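Local coordinates for protein B-agarase (Saccharophagus degradans, PDB 4BQ2) that probably degrades agarose as a family 50 exo-beta-agarase, hydrolysing the beta-linkages of the polysaccharide from chain ends, at residues Cys483-Pro497 and His597-Pro610. Sequence-based numbering, arbitrary orientation.
Sequences CVGVFIDNEKSFGRP and HLYLGARFPDWGMP
With CG anti to its carbonyl carbon and a bend at chi3 (61°), R603 curls toward segment 483-497 and stands its guanidinium on edge over F487, NH1 foremost, with NE turned to N490. N490 holds its CG trans to the backbone N (chi1 176°), which carries OD1 to the arginine: R603 NE donates to N490 OD1 at 2.9 Å, close to the guanidinium plane but tilted from that of the amide. NH1 sits over the centre of the F487 ring, a cation-pi contact with R603 CZ 4.5 Å from the ring centroid and the planes 81° apart. L600 CD1 makes a CH-pi contact with the opposite face, 3.8 Å from the same centroid; a flat phenylalanine suits this place by offering one face to a methyl, the other to a cation. NH2 forms a salt bridge with E652, a second restraint on the arginine.

Strand 483-488, which carries F487, pairs in parallel with 598-599: V486 N donates to L598 O and V486 O accepts from L600 N. G485, lacking a side chain, lets L600 CD1 come within 3.4 Å of its C; G601 and G495 adopt backbone angles natural to glycine. Parallel neighbours joined through a largely helical connection, including helix 565-593, are consistent with the (beta/alpha)8 barrel of this glycoside hydrolase clan, whose active sites lie in loops following the strands.

Past the strand ends, E491 N donates to R603 O at 3.1 Å. The long E491 side chain passes P605 and W607, while its carboxylate oxygens bond to W451 and N627; a glycerol, probably from the crystallisation liquor, lies beside it and may mark a pocket. P605 CG rests over the indole centre. The R496 guanidinium, paired with D498, has W607 CB over one face, not a ring stack. A water accepts from G495 N and donates to W607 O.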
# COMPACT_ATOMS: atom_id res chain seq x y z
N CYS A 483 21.77 1.86 12.46
CA CYS A 483 20.32 1.63 12.48
C CYS A 483 19.59 2.88 12.98
O CYS A 483 19.69 3.24 14.15
CB CYS A 483 19.97 0.41 13.32
SG CYS A 483 18.19 0.16 13.54
N VAL A 484 18.79 3.49 12.10
CA VAL A 484 18.09 4.74 12.43
C VAL A 484 17.02 4.46 13.49
O VAL A 484 16.83 5.21 14.46
CB VAL A 484 17.45 5.40 11.17
CG1 VAL A 484 16.78 6.74 11.54
CG2 VAL A 484 18.51 5.66 10.10
N GLY A 485 16.32 3.36 13.33
CA GLY A 485 15.25 3.05 14.24
C GLY A 485 14.59 1.75 13.87
O GLY A 485 14.95 1.13 12.86
N VAL A 486 13.60 1.35 14.67
CA VAL A 486 12.92 0.07 14.53
C VAL A 486 11.41 0.25 14.35
O VAL A 486 10.76 0.79 15.25
CB VAL A 486 13.15 -0.83 15.80
CG1 VAL A 486 12.44 -2.18 15.61
CG2 VAL A 486 14.65 -1.06 16.09
N PHE A 487 10.86 -0.19 13.19
CA PHE A 487 9.41 -0.36 12.99
C PHE A 487 8.96 -1.70 13.56
O PHE A 487 9.68 -2.71 13.42
CB PHE A 487 9.06 -0.38 11.50
CG PHE A 487 9.30 0.95 10.82
CD1 PHE A 487 8.45 2.04 11.07
CD2 PHE A 487 10.34 1.11 9.93
CE1 PHE A 487 8.66 3.27 10.45
CE2 PHE A 487 10.57 2.35 9.31
CZ PHE A 487 9.72 3.42 9.57
N ILE A 488 7.83 -1.71 14.23
CA ILE A 488 7.27 -3.00 14.66
C ILE A 488 5.84 -3.09 14.12
O ILE A 488 5.03 -2.18 14.33
CB ILE A 488 7.28 -3.18 16.19
CG1 ILE A 488 8.71 -3.14 16.78
CG2 ILE A 488 6.57 -4.49 16.57
CD1 ILE A 488 9.63 -4.33 16.44
N ASP A 489 5.55 -4.18 13.40
CA ASP A 489 4.21 -4.42 12.81
C ASP A 489 3.90 -3.41 11.70
O ASP A 489 4.74 -2.61 11.37
CB ASP A 489 3.11 -4.45 13.88
CG ASP A 489 3.14 -5.71 14.73
OD1 ASP A 489 3.72 -6.75 14.29
OD2 ASP A 489 2.58 -5.66 15.87
N ASN A 490 2.71 -3.47 11.09
CA ASN A 490 2.42 -2.65 9.94
C ASN A 490 0.93 -2.71 9.63
O ASN A 490 0.38 -3.83 9.55
CB ASN A 490 3.21 -3.20 8.74
CG ASN A 490 2.90 -2.47 7.45
OD1 ASN A 490 3.28 -1.32 7.31
ND2 ASN A 490 2.27 -3.16 6.48
N GLU A 491 0.29 -1.54 9.48
CA GLU A 491 -1.10 -1.48 8.99
C GLU A 491 -2.04 -2.45 9.71
O GLU A 491 -2.81 -3.21 9.11
CB GLU A 491 -1.12 -1.72 7.47
CG GLU A 491 -0.31 -0.67 6.70
CD GLU A 491 -0.49 -0.76 5.19
OE1 GLU A 491 -1.20 -1.68 4.73
OE2 GLU A 491 0.06 0.11 4.48
N LYS A 492 -2.00 -2.40 11.04
CA LYS A 492 -2.89 -3.20 11.86
C LYS A 492 -4.29 -2.63 11.76
O LYS A 492 -4.47 -1.42 11.61
CB LYS A 492 -2.40 -3.22 13.32
CG LYS A 492 -0.95 -3.72 13.47
CD LYS A 492 -0.61 -4.09 14.93
CE LYS A 492 -1.21 -5.46 15.26
NZ LYS A 492 -0.57 -6.61 14.52
N SER A 493 -5.29 -3.50 11.80
CA SER A 493 -6.69 -3.05 11.74
C SER A 493 -7.19 -2.55 13.10
O SER A 493 -7.93 -3.25 13.80
CB SER A 493 -7.57 -4.19 11.22
OG SER A 493 -7.27 -4.46 9.84
N PHE A 494 -6.81 -1.31 13.44
CA PHE A 494 -7.19 -0.71 14.71
C PHE A 494 -8.61 -0.13 14.65
O PHE A 494 -9.18 0.25 15.67
CB PHE A 494 -6.23 0.42 15.10
CG PHE A 494 -5.00 -0.05 15.80
CD1 PHE A 494 -5.06 -0.44 17.13
CD2 PHE A 494 -3.77 -0.04 15.15
CE1 PHE A 494 -3.90 -0.85 17.79
CE2 PHE A 494 -2.62 -0.44 15.80
CZ PHE A 494 -2.67 -0.85 17.11
N GLY A 495 -9.17 -0.03 13.44
CA GLY A 495 -10.56 0.44 13.25
C GLY A 495 -10.62 1.39 12.06
O GLY A 495 -9.84 2.34 12.00
N ARG A 496 -11.58 1.18 11.16
CA ARG A 496 -11.74 1.94 9.91
C ARG A 496 -12.58 3.20 10.10
O ARG A 496 -13.39 3.24 11.00
CB ARG A 496 -12.44 1.07 8.83
CG ARG A 496 -11.63 -0.14 8.37
CD ARG A 496 -12.27 -0.82 7.15
NE ARG A 496 -12.58 0.16 6.11
CZ ARG A 496 -11.90 0.33 4.97
NH1 ARG A 496 -10.87 -0.44 4.67
NH2 ARG A 496 -12.28 1.28 4.12
N PRO A 497 -12.39 4.23 9.25
CA PRO A 497 -13.06 5.52 9.45
C PRO A 497 -14.40 5.65 8.72
O PRO A 497 -14.98 6.73 8.71
CB PRO A 497 -12.07 6.51 8.82
CG PRO A 497 -11.49 5.73 7.69
CD PRO A 497 -11.32 4.33 8.24
N HIS A 597 17.99 2.70 20.66
CA HIS A 597 17.41 2.94 19.34
C HIS A 597 15.99 3.46 19.39
O HIS A 597 15.23 3.10 20.28
CB HIS A 597 17.53 1.68 18.48
CG HIS A 597 18.94 1.42 18.06
ND1 HIS A 597 19.84 0.73 18.85
CD2 HIS A 597 19.61 1.80 16.95
CE1 HIS A 597 21.01 0.70 18.24
NE2 HIS A 597 20.90 1.32 17.08
N LEU A 598 15.67 4.34 18.44
CA LEU A 598 14.32 4.92 18.31
C LEU A 598 13.30 3.85 17.96
O LEU A 598 13.57 2.96 17.12
CB LEU A 598 14.30 5.97 17.20
CG LEU A 598 15.23 7.14 17.43
CD1 LEU A 598 15.30 7.99 16.16
CD2 LEU A 598 14.69 7.94 18.61
N TYR A 599 12.15 3.91 18.62
CA TYR A 599 11.08 3.01 18.28
C TYR A 599 10.13 3.83 17.40
O TYR A 599 9.70 4.91 17.78
CB TYR A 599 10.37 2.48 19.55
CG TYR A 599 8.97 1.95 19.31
CD1 TYR A 599 8.71 1.04 18.27
CD2 TYR A 599 7.92 2.31 20.15
CE1 TYR A 599 7.43 0.55 18.05
CE2 TYR A 599 6.63 1.85 19.94
CZ TYR A 599 6.39 0.98 18.89
OH TYR A 599 5.12 0.51 18.70
N LEU A 600 9.79 3.29 16.25
CA LEU A 600 9.14 4.07 15.20
C LEU A 600 7.65 3.77 14.99
O LEU A 600 7.10 4.09 13.94
CB LEU A 600 9.91 3.90 13.88
CG LEU A 600 11.42 4.19 13.95
CD1 LEU A 600 12.04 3.70 12.65
CD2 LEU A 600 11.73 5.68 14.19
N GLY A 601 6.99 3.14 15.96
CA GLY A 601 5.52 2.98 15.81
C GLY A 601 5.10 1.82 14.92
O GLY A 601 5.88 0.89 14.72
N ALA A 602 3.89 1.88 14.35
CA ALA A 602 3.25 0.70 13.77
C ALA A 602 2.70 0.95 12.38
O ALA A 602 1.94 0.12 11.85
CB ALA A 602 2.15 0.17 14.71
N ARG A 603 3.11 2.09 11.80
CA ARG A 603 2.79 2.41 10.40
C ARG A 603 1.28 2.44 10.11
O ARG A 603 0.70 1.50 9.52
CB ARG A 603 3.55 1.44 9.45
CG ARG A 603 5.02 1.29 9.87
CD ARG A 603 5.71 0.08 9.21
NE ARG A 603 5.73 0.17 7.74
CZ ARG A 603 6.57 0.93 7.03
NH1 ARG A 603 7.50 1.69 7.63
NH2 ARG A 603 6.52 0.90 5.71
N PHE A 604 0.66 3.55 10.49
CA PHE A 604 -0.81 3.68 10.37
C PHE A 604 -1.21 4.02 8.94
O PHE A 604 -0.71 5.01 8.37
CB PHE A 604 -1.31 4.85 11.25
CG PHE A 604 -1.06 4.69 12.72
CD1 PHE A 604 -1.47 3.55 13.40
CD2 PHE A 604 -0.48 5.73 13.45
CE1 PHE A 604 -1.29 3.43 14.77
CE2 PHE A 604 -0.30 5.62 14.81
CZ PHE A 604 -0.72 4.47 15.48
N PRO A 605 -2.11 3.23 8.36
CA PRO A 605 -2.68 3.62 7.06
C PRO A 605 -3.87 4.55 7.26
O PRO A 605 -4.34 4.74 8.41
CB PRO A 605 -3.17 2.29 6.48
CG PRO A 605 -3.50 1.44 7.68
CD PRO A 605 -2.73 2.00 8.89
N ASP A 606 -4.38 5.12 6.18
CA ASP A 606 -5.57 5.99 6.31
C ASP A 606 -6.83 5.27 6.78
O ASP A 606 -7.71 5.88 7.37
CB ASP A 606 -5.77 6.82 5.04
CG ASP A 606 -6.29 6.03 3.88
OD1 ASP A 606 -6.17 4.78 3.83
OD2 ASP A 606 -6.85 6.68 2.98
N TRP A 607 -6.90 3.97 6.58
CA TRP A 607 -8.05 3.18 7.04
C TRP A 607 -7.84 2.59 8.42
O TRP A 607 -8.62 1.74 8.89
CB TRP A 607 -8.41 2.11 5.98
CG TRP A 607 -7.21 1.32 5.47
CD1 TRP A 607 -6.46 1.58 4.35
CD2 TRP A 607 -6.62 0.14 6.07
NE1 TRP A 607 -5.46 0.65 4.23
CE2 TRP A 607 -5.54 -0.25 5.26
CE3 TRP A 607 -6.92 -0.62 7.22
CZ2 TRP A 607 -4.73 -1.37 5.55
CZ3 TRP A 607 -6.11 -1.76 7.52
CH2 TRP A 607 -5.02 -2.12 6.67
N GLY A 608 -6.77 3.00 9.10
CA GLY A 608 -6.48 2.44 10.39
C GLY A 608 -5.82 3.42 11.34
O GLY A 608 -4.87 3.06 12.04
N MET A 609 -6.30 4.66 11.37
CA MET A 609 -5.71 5.59 12.34
C MET A 609 -6.74 6.41 13.18
O MET A 609 -6.66 7.65 13.22
CB MET A 609 -4.72 6.53 11.65
CG MET A 609 -5.29 7.26 10.43
SD MET A 609 -4.05 8.24 9.54
CE MET A 609 -3.82 9.68 10.60
N PRO A 610 -7.65 5.72 13.87
CA PRO A 610 -8.52 6.47 14.80
C PRO A 610 -7.65 7.23 15.79
O PRO A 610 -6.58 6.72 16.20
CB PRO A 610 -9.28 5.38 15.55
CG PRO A 610 -8.99 4.09 14.87
CD PRO A 610 -7.71 4.27 14.11
O HOH W 1 18.04 5.19 16.82
O HOH W 2 4.43 -1.26 16.68
O HOH W 3 -3.01 0.89 11.81
O HOH W 4 -0.65 -0.29 12.69
O HOH W 5 -8.61 -0.61 10.63